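Atp-dependent DNA ligase (Psychromonas sp., PDB 4D05) probably seals nicks in DNA at the expense of ATP, passing through an enzyme-adenylate intermediate. Local coordinates at residues G29-W34 with M96-P101; K113-V118 with L126-Q131. One frame throughout, in Å; residues are numbered along the deposited sequence.

Contact 1. Residues G29-W34 with M96-P101. With AMP (adenosine monophosphate), chain H.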
loop_
_atom_site.group_PDB
_atom_site.type_symbol
_atom_site.label_atom_id
_atom_site.label_comp_id
_atom_site.label_asym_id
_atom_site.label_seq_id
_atom_site.Cartn_x
_atom_site.Cartn_y
_atom_site.Cartn_z
ATOM N N GLY A 29 -2.299 6.166 -5.237
ATOM C CA GLY A 29 -2.791 6.581 -6.548
ATOM C C GLY A 29 -3.397 5.433 -7.310
ATOM O O GLY A 29 -3.899 4.468 -6.726
ATOM N N ILE A 30 -3.354 5.541 -8.641
ATOM C CA ILE A 30 -3.847 4.505 -9.511
ATOM C C ILE A 30 -2.660 3.936 -10.271
ATOM O O ILE A 30 -1.971 4.674 -10.979
ATOM C CB ILE A 30 -4.876 5.082 -10.514
ATOM C CG1 ILE A 30 -6.159 5.482 -9.776
ATOM C CG2 ILE A 30 -5.212 4.071 -11.604
ATOM C CD1 ILE A 30 -6.925 4.314 -9.176
ATOM N N ARG A 31 -2.419 2.636 -10.110
ATOM C CA ARG A 31 -1.288 2.031 -10.777
ATOM C C ARG A 31 -1.479 2.041 -12.284
ATOM O O ARG A 31 -2.576 1.801 -12.774
ATOM C CB ARG A 31 -1.107 0.596 -10.318
ATOM C CG ARG A 31 0.214 0.024 -10.781
ATOM C CD ARG A 31 0.504 -1.338 -10.213
ATOM N NE ARG A 31 1.762 -1.833 -10.729
ATOM C CZ ARG A 31 2.604 -2.604 -10.059
ATOM N NH1 ARG A 31 2.325 -3.011 -8.854
ATOM N NH2 ARG A 31 3.717 -2.975 -10.628
ATOM N N ALA A 32 -0.406 2.306 -13.020
ATOM C CA ALA A 32 -0.444 2.269 -14.479
ATOM C C ALA A 32 0.841 1.634 -14.997
ATOM O O ALA A 32 1.925 1.885 -14.477
ATOM C CB ALA A 32 -0.620 3.664 -15.063
ATOM N N TYR A 33 0.693 0.821 -16.036
ATOM C CA TYR A 33 1.795 0.224 -16.745
ATOM C C TYR A 33 1.875 0.893 -18.107
ATOM O O TYR A 33 0.916 0.888 -18.886
ATOM C CB TYR A 33 1.531 -1.266 -16.905
ATOM C CG TYR A 33 2.505 -2.001 -17.781
ATOM C CD1 TYR A 33 3.708 -2.396 -17.306
ATOM C CD2 TYR A 33 2.183 -2.347 -19.073
ATOM C CE1 TYR A 33 4.608 -3.115 -18.114
ATOM C CE2 TYR A 33 3.055 -3.050 -19.876
ATOM C CZ TYR A 33 4.273 -3.406 -19.396
ATOM O OH TYR A 33 5.172 -4.103 -20.172
ATOM N N TRP A 34 3.027 1.493 -18.366
ATOM C CA TRP A 34 3.327 2.074 -19.677
ATOM C C TRP A 34 4.039 1.060 -20.517
ATOM O O TRP A 34 5.128 0.600 -20.185
ATOM C CB TRP A 34 4.189 3.315 -19.508
ATOM C CG TRP A 34 4.761 3.902 -20.757
ATOM C CD1 TRP A 34 6.043 3.788 -21.178
ATOM C CD2 TRP A 34 4.091 4.717 -21.731
ATOM N NE1 TRP A 34 6.229 4.480 -22.348
ATOM C CE2 TRP A 34 5.047 5.065 -22.711
ATOM C CE3 TRP A 34 2.792 5.195 -21.866
ATOM C CZ2 TRP A 34 4.733 5.851 -23.807
ATOM C CZ3 TRP A 34 2.487 5.979 -22.945
ATOM C CH2 TRP A 34 3.449 6.300 -23.907
HETATM N N MSE A 96 4.192 8.779 -11.717
HETATM C CA MSE A 96 5.285 8.656 -10.770
HETATM C C MSE A 96 5.851 7.265 -10.867
HETATM O O MSE A 96 5.238 6.300 -10.404
HETATM C CB MSE A 96 4.749 8.876 -9.327
HETATM C CG MSE A 96 4.030 10.202 -9.098
HETATM SE SE MSE A 96 5.089 11.803 -9.139
HETATM C CE MSE A 96 6.256 11.389 -7.632
ATOM N N ILE A 97 7.026 7.140 -11.487
ATOM C CA ILE A 97 7.525 5.812 -11.810
ATOM C C ILE A 97 8.345 5.185 -10.714
ATOM O O ILE A 97 9.087 5.875 -9.999
ATOM C CB ILE A 97 8.243 5.806 -13.161
ATOM C CG1 ILE A 97 9.535 6.626 -13.127
ATOM C CG2 ILE A 97 7.258 6.312 -14.238
ATOM C CD1 ILE A 97 10.399 6.469 -14.401
ATOM N N PHE A 98 8.236 3.863 -10.634
ATOM C CA PHE A 98 8.966 3.109 -9.648
ATOM C C PHE A 98 9.627 1.834 -10.214
ATOM O O PHE A 98 10.361 1.181 -9.493
ATOM C CB PHE A 98 8.074 2.799 -8.408
ATOM C CG PHE A 98 6.792 2.074 -8.726
ATOM C CD1 PHE A 98 6.807 0.757 -9.083
ATOM C CD2 PHE A 98 5.568 2.698 -8.622
ATOM C CE1 PHE A 98 5.626 0.072 -9.364
ATOM C CE2 PHE A 98 4.387 1.993 -8.892
ATOM C CZ PHE A 98 4.440 0.686 -9.253
ATOM N N ASP A 99 9.389 1.473 -11.477
ATOM C CA ASP A 99 10.148 0.377 -12.045
ATOM C C ASP A 99 10.090 0.362 -13.570
ATOM O O ASP A 99 9.369 1.146 -14.196
ATOM C CB ASP A 99 9.701 -0.966 -11.441
ATOM C CG ASP A 99 10.857 -1.943 -11.242
ATOM O OD1 ASP A 99 11.889 -1.791 -11.924
ATOM O OD2 ASP A 99 10.715 -2.897 -10.443
ATOM N N LEU A 100 10.905 -0.516 -14.133
ATOM C CA LEU A 100 11.080 -0.733 -15.583
ATOM C C LEU A 100 10.840 -2.237 -15.827
ATOM O O LEU A 100 11.745 -3.067 -15.703
ATOM C CB LEU A 100 12.502 -0.341 -16.040
ATOM C CG LEU A 100 12.912 1.100 -15.805
ATOM C CD1 LEU A 100 14.315 1.399 -16.299
ATOM C CD2 LEU A 100 11.967 2.065 -16.487
ATOM N N PRO A 101 9.593 -2.618 -16.097
ATOM C CA PRO A 101 9.238 -4.046 -16.022
ATOM C C PRO A 101 9.802 -4.936 -17.110
ATOM O O PRO A 101 9.668 -6.155 -16.976
ATOM C CB PRO A 101 7.702 -4.049 -16.121
ATOM C CG PRO A 101 7.311 -2.673 -15.956
ATOM C CD PRO A 101 8.423 -1.758 -16.287
HETATM P P AMP H . -0.894 -0.550 -0.841
HETATM O O1P AMP H . -1.087 -1.772 0.011
HETATM O O2P AMP H . -2.025 0.289 -1.409
HETATM O "O5'" AMP H . 0.150 -0.948 -1.968
HETATM C "C5'" AMP H . 0.564 0.130 -2.775
HETATM C "C4'" AMP H . 0.488 -0.348 -4.193
HETATM O "O4'" AMP H . 0.935 0.647 -5.089
HETATM C "C3'" AMP H . 1.390 -1.530 -4.308
HETATM O "O3'" AMP H . 0.631 -2.480 -5.074
HETATM C "C2'" AMP H . 2.581 -1.018 -5.066
HETATM O "O2'" AMP H . 2.828 -2.143 -5.913
HETATM C "C1'" AMP H . 2.176 0.346 -5.700
HETATM N N9 AMP H . 3.070 1.460 -5.233
HETATM C C8 AMP H . 2.770 2.681 -4.708
HETATM N N7 AMP H . 3.873 3.394 -4.368
HETATM C C5 AMP H . 4.913 2.617 -4.746
HETATM C C6 AMP H . 6.371 2.720 -4.639
HETATM N N6 AMP H . 6.922 3.827 -4.118
HETATM N N1 AMP H . 7.080 1.697 -5.129
HETATM C C2 AMP H . 6.534 0.569 -5.603
HETATM N N3 AMP H . 5.230 0.387 -5.718
HETATM C C4 AMP H . 4.389 1.365 -5.302
#
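Arg31 and Phe98 meet edge to face across a buried, second-neighbour strand pair: strands 30-34 and 94-99 belong to one sheet, with strand 62-67 between them, so that side chains alone make the connection. The Phe98 ring stands upright on the guanidinium, the two planes 84° apart, and its CZ sits 3.8 Å above the middle of the guanidinium. Arg31 gets there on a straight chain, CG anti to the backbone N (chi1 -169°) and extended as far as NE. Its NH1 comes 3.1 Å from AMP O2', oblique to the guanidinium plane, while NH2 forms a salt bridge with Asp63 of the middle strand. Phe98 turns a face to the nucleotide: adenine lies nearly parallel to the ring, N3 over its centre, and AMP C2 is 3.5 Å from CG. Further along, Pro101 CG abuts the edge of the Tyr33 ring, 3.5 Å from CE1. Phe98 and Asp99 form a classic beta bulge opposite Asp63, at the end of the strand that carries the stacking ring. A leucine in place of this phenylalanine would probably leave the adenine without its flat platform and the guanidinium without the ring edge that backs one face. One aromatic ring thus serves two partners, its face stacked on the base and its edge in van der Waals packing with Arg31, whose charge Asp63 probably offsets through the salt bridge to NH2.

Contact 2. Residues K113-V118 with L126-Q131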
loop_
_atom_site.group_PDB
_atom_site.type_symbol
_atom_site.label_atom_id
_atom_site.label_comp_id
_atom_site.label_asym_id
_atom_site.label_seq_id
_atom_site.Cartn_x
_atom_site.Cartn_y
_atom_site.Cartn_z
ATOM N N LYS A 113 18.726 4.165 -14.533
ATOM C CA LYS A 113 18.108 4.407 -15.832
ATOM C C LYS A 113 16.873 5.307 -15.703
ATOM O O LYS A 113 16.690 6.213 -16.507
ATOM C CB LYS A 113 17.767 3.111 -16.547
ATOM C CG LYS A 113 17.255 3.341 -17.949
ATOM C CD LYS A 113 17.138 2.070 -18.724
ATOM C CE LYS A 113 16.668 2.337 -20.114
ATOM N NZ LYS A 113 16.695 1.108 -20.956
HETATM N N MSE A 114 16.021 5.034 -14.720
HETATM C CA MSE A 114 14.828 5.842 -14.543
HETATM C C MSE A 114 15.164 7.317 -14.317
HETATM O O MSE A 114 14.481 8.198 -14.849
HETATM C CB MSE A 114 13.993 5.317 -13.357
HETATM C CG MSE A 114 13.302 4.037 -13.667
HETATM SE SE MSE A 114 11.951 3.563 -12.285
HETATM C CE MSE A 114 13.184 3.002 -10.937
ATOM N N GLN A 115 16.210 7.593 -13.531
ATOM C CA GLN A 115 16.623 8.983 -13.262
ATOM C C GLN A 115 16.932 9.673 -14.584
ATOM O O GLN A 115 16.505 10.789 -14.806
ATOM C CB GLN A 115 17.855 9.071 -12.351
ATOM C CG GLN A 115 17.615 8.558 -10.931
ATOM C CD GLN A 115 18.877 8.506 -10.032
ATOM O OE1 GLN A 115 19.855 7.810 -10.333
ATOM N NE2 GLN A 115 18.806 9.179 -8.874
ATOM N N THR A 116 17.680 8.998 -15.445
ATOM C CA THR A 116 18.005 9.529 -16.770
ATOM C C THR A 116 16.778 9.714 -17.648
ATOM O O THR A 116 16.623 10.746 -18.279
ATOM C CB THR A 116 19.045 8.646 -17.480
ATOM O OG1 THR A 116 20.270 8.678 -16.743
ATOM C CG2 THR A 116 19.335 9.186 -18.852
ATOM N N LEU A 117 15.911 8.709 -17.703
ATOM C CA LEU A 117 14.690 8.805 -18.490
ATOM C C LEU A 117 13.855 10.028 -18.069
ATOM O O LEU A 117 13.390 10.803 -18.909
ATOM C CB LEU A 117 13.852 7.533 -18.350
ATOM C CG LEU A 117 14.425 6.243 -18.942
ATOM C CD1 LEU A 117 13.471 5.108 -18.604
ATOM C CD2 LEU A 117 14.637 6.355 -20.442
ATOM N N VAL A 118 13.656 10.201 -16.759
ATOM C CA VAL A 118 12.882 11.330 -16.275
ATOM C C VAL A 118 13.536 12.677 -16.612
ATOM O O VAL A 118 12.854 13.614 -17.078
ATOM C CB VAL A 118 12.579 11.176 -14.755
ATOM C CG1 VAL A 118 12.020 12.470 -14.183
ATOM C CG2 VAL A 118 11.634 9.998 -14.522
ATOM N N LEU A 126 5.870 13.362 -16.033
ATOM C CA LEU A 126 6.668 12.150 -15.772
ATOM C C LEU A 126 7.728 12.462 -14.738
ATOM O O LEU A 126 8.592 13.337 -14.937
ATOM C CB LEU A 126 7.342 11.606 -17.044
ATOM C CG LEU A 126 8.158 10.320 -16.892
ATOM C CD1 LEU A 126 7.234 9.133 -16.624
ATOM C CD2 LEU A 126 9.001 10.034 -18.128
ATOM N N GLN A 127 7.631 11.779 -13.604
ATOM C CA GLN A 127 8.532 12.036 -12.477
ATOM C C GLN A 127 8.938 10.726 -11.785
ATOM O O GLN A 127 8.247 9.747 -11.938
ATOM C CB GLN A 127 7.901 13.083 -11.537
ATOM C CG GLN A 127 8.546 14.439 -11.916
ATOM C CD GLN A 127 7.641 15.608 -12.167
ATOM O OE1 GLN A 127 6.775 15.959 -11.340
ATOM N NE2 GLN A 127 7.884 16.293 -13.291
HETATM N N MSE A 128 10.106 10.696 -11.129
HETATM C CA MSE A 128 10.589 9.465 -10.474
HETATM C C MSE A 128 10.251 9.560 -8.993
HETATM O O MSE A 128 10.474 10.599 -8.381
HETATM C CB MSE A 128 12.108 9.276 -10.655
HETATM C CG MSE A 128 12.542 7.799 -10.633
HETATM SE SE MSE A 128 14.288 7.378 -10.327
HETATM C CE MSE A 128 14.766 8.426 -8.757
ATOM N N ILE A 129 9.700 8.493 -8.433
ATOM C CA ILE A 129 9.549 8.418 -6.993
ATOM C C ILE A 129 10.955 8.362 -6.384
ATOM O O ILE A 129 11.785 7.584 -6.803
ATOM C CB ILE A 129 8.708 7.195 -6.596
ATOM C CG1 ILE A 129 7.307 7.328 -7.218
ATOM C CG2 ILE A 129 8.615 7.104 -5.094
ATOM C CD1 ILE A 129 6.391 6.144 -7.002
ATOM N N GLU A 130 11.220 9.200 -5.391
ATOM C CA GLU A 130 12.523 9.198 -4.725
ATOM C C GLU A 130 12.838 7.845 -4.070
ATOM O O GLU A 130 11.980 7.238 -3.423
ATOM C CB GLU A 130 12.567 10.321 -3.676
ATOM C CG GLU A 130 13.907 10.458 -2.962
ATOM C CD GLU A 130 13.890 11.442 -1.778
ATOM O OE1 GLU A 130 12.823 12.030 -1.446
ATOM O OE2 GLU A 130 14.975 11.623 -1.172
ATOM N N GLN A 131 14.075 7.385 -4.253
ATOM C CA GLN A 131 14.552 6.119 -3.717
ATOM C C GLN A 131 15.768 6.436 -2.847
ATOM O O GLN A 131 16.755 7.062 -3.313
ATOM C CB GLN A 131 14.963 5.167 -4.855
ATOM C CG GLN A 131 13.828 4.769 -5.859
ATOM C CD GLN A 131 12.868 3.754 -5.257
ATOM O OE1 GLN A 131 13.153 3.146 -4.226
ATOM N NE2 GLN A 131 11.736 3.533 -5.934
HETATM O O HOH W 1 10.126 14.030 -17.136
#
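Val118 O and Leu126 O share one water, hydrogen-bonded to each at 2.8 Å, which bridges a carbonyl of the helix and one of the strand beside the apolar seam. Val118 presses both methyls onto the helix-facing side of the strand. With CG1 anti to its backbone N (chi1 169°), that methyl rests against Leu126 O, at 3.6 Å, and the CA of Gln127. Its CG2 points toward Met128, nearest the backbone N at 3.8 Å, and also meets Met128 CB and Leu126 CG. Met128, a selenomethionine like Met114, reaches toward the helix, its SE against both Met114 and Gln115: 3.7 Å from Met114 CB and 3.6 Å from Gln115 CG. A bend at chi3 (49°) lays CE against the aliphatic part of Gln115. The Gln115 and Met128 side chains cross obliquely. The direct meeting of the two segments is thus apolar, with the water linking their backbones. The 113-118 part of the helix runs at 150° to strand 126-128, the axes of these short segments 7.9 Å apart at closest, as expected within a beta-alpha-beta unit. Val118 and Leu126 both also touch Ile97 of strand 94-99, so the helix lies over two neighbouring parallel strands, and just beyond the seam Ile129 reaches the AMP pocket.

Read from the N terminus, contact 1 closes first: 61 residues, including strand 62-67, separate 29-34 from 96-101, and that strand ends up between them in the sheet. The chain then leaves strand 94-99 for helix 107-121, and contact 2 closes the seven-residue gap between the helix segment and strand 126-128, completing the beta-alpha-beta unit. The two are in series, neither nested nor crossed. They are nevertheless adjacent in space: Ile97 N and O make probable backbone hydrogen bonds with Gln127 O and Ile129 N, and Met114 SE packs against the Phe98-Asp99 backbone. Together they tie strands 30-34, 94-99 and 126-128 of one sheet to helix 107-121, with Phe98 and Ile129 at the AMP.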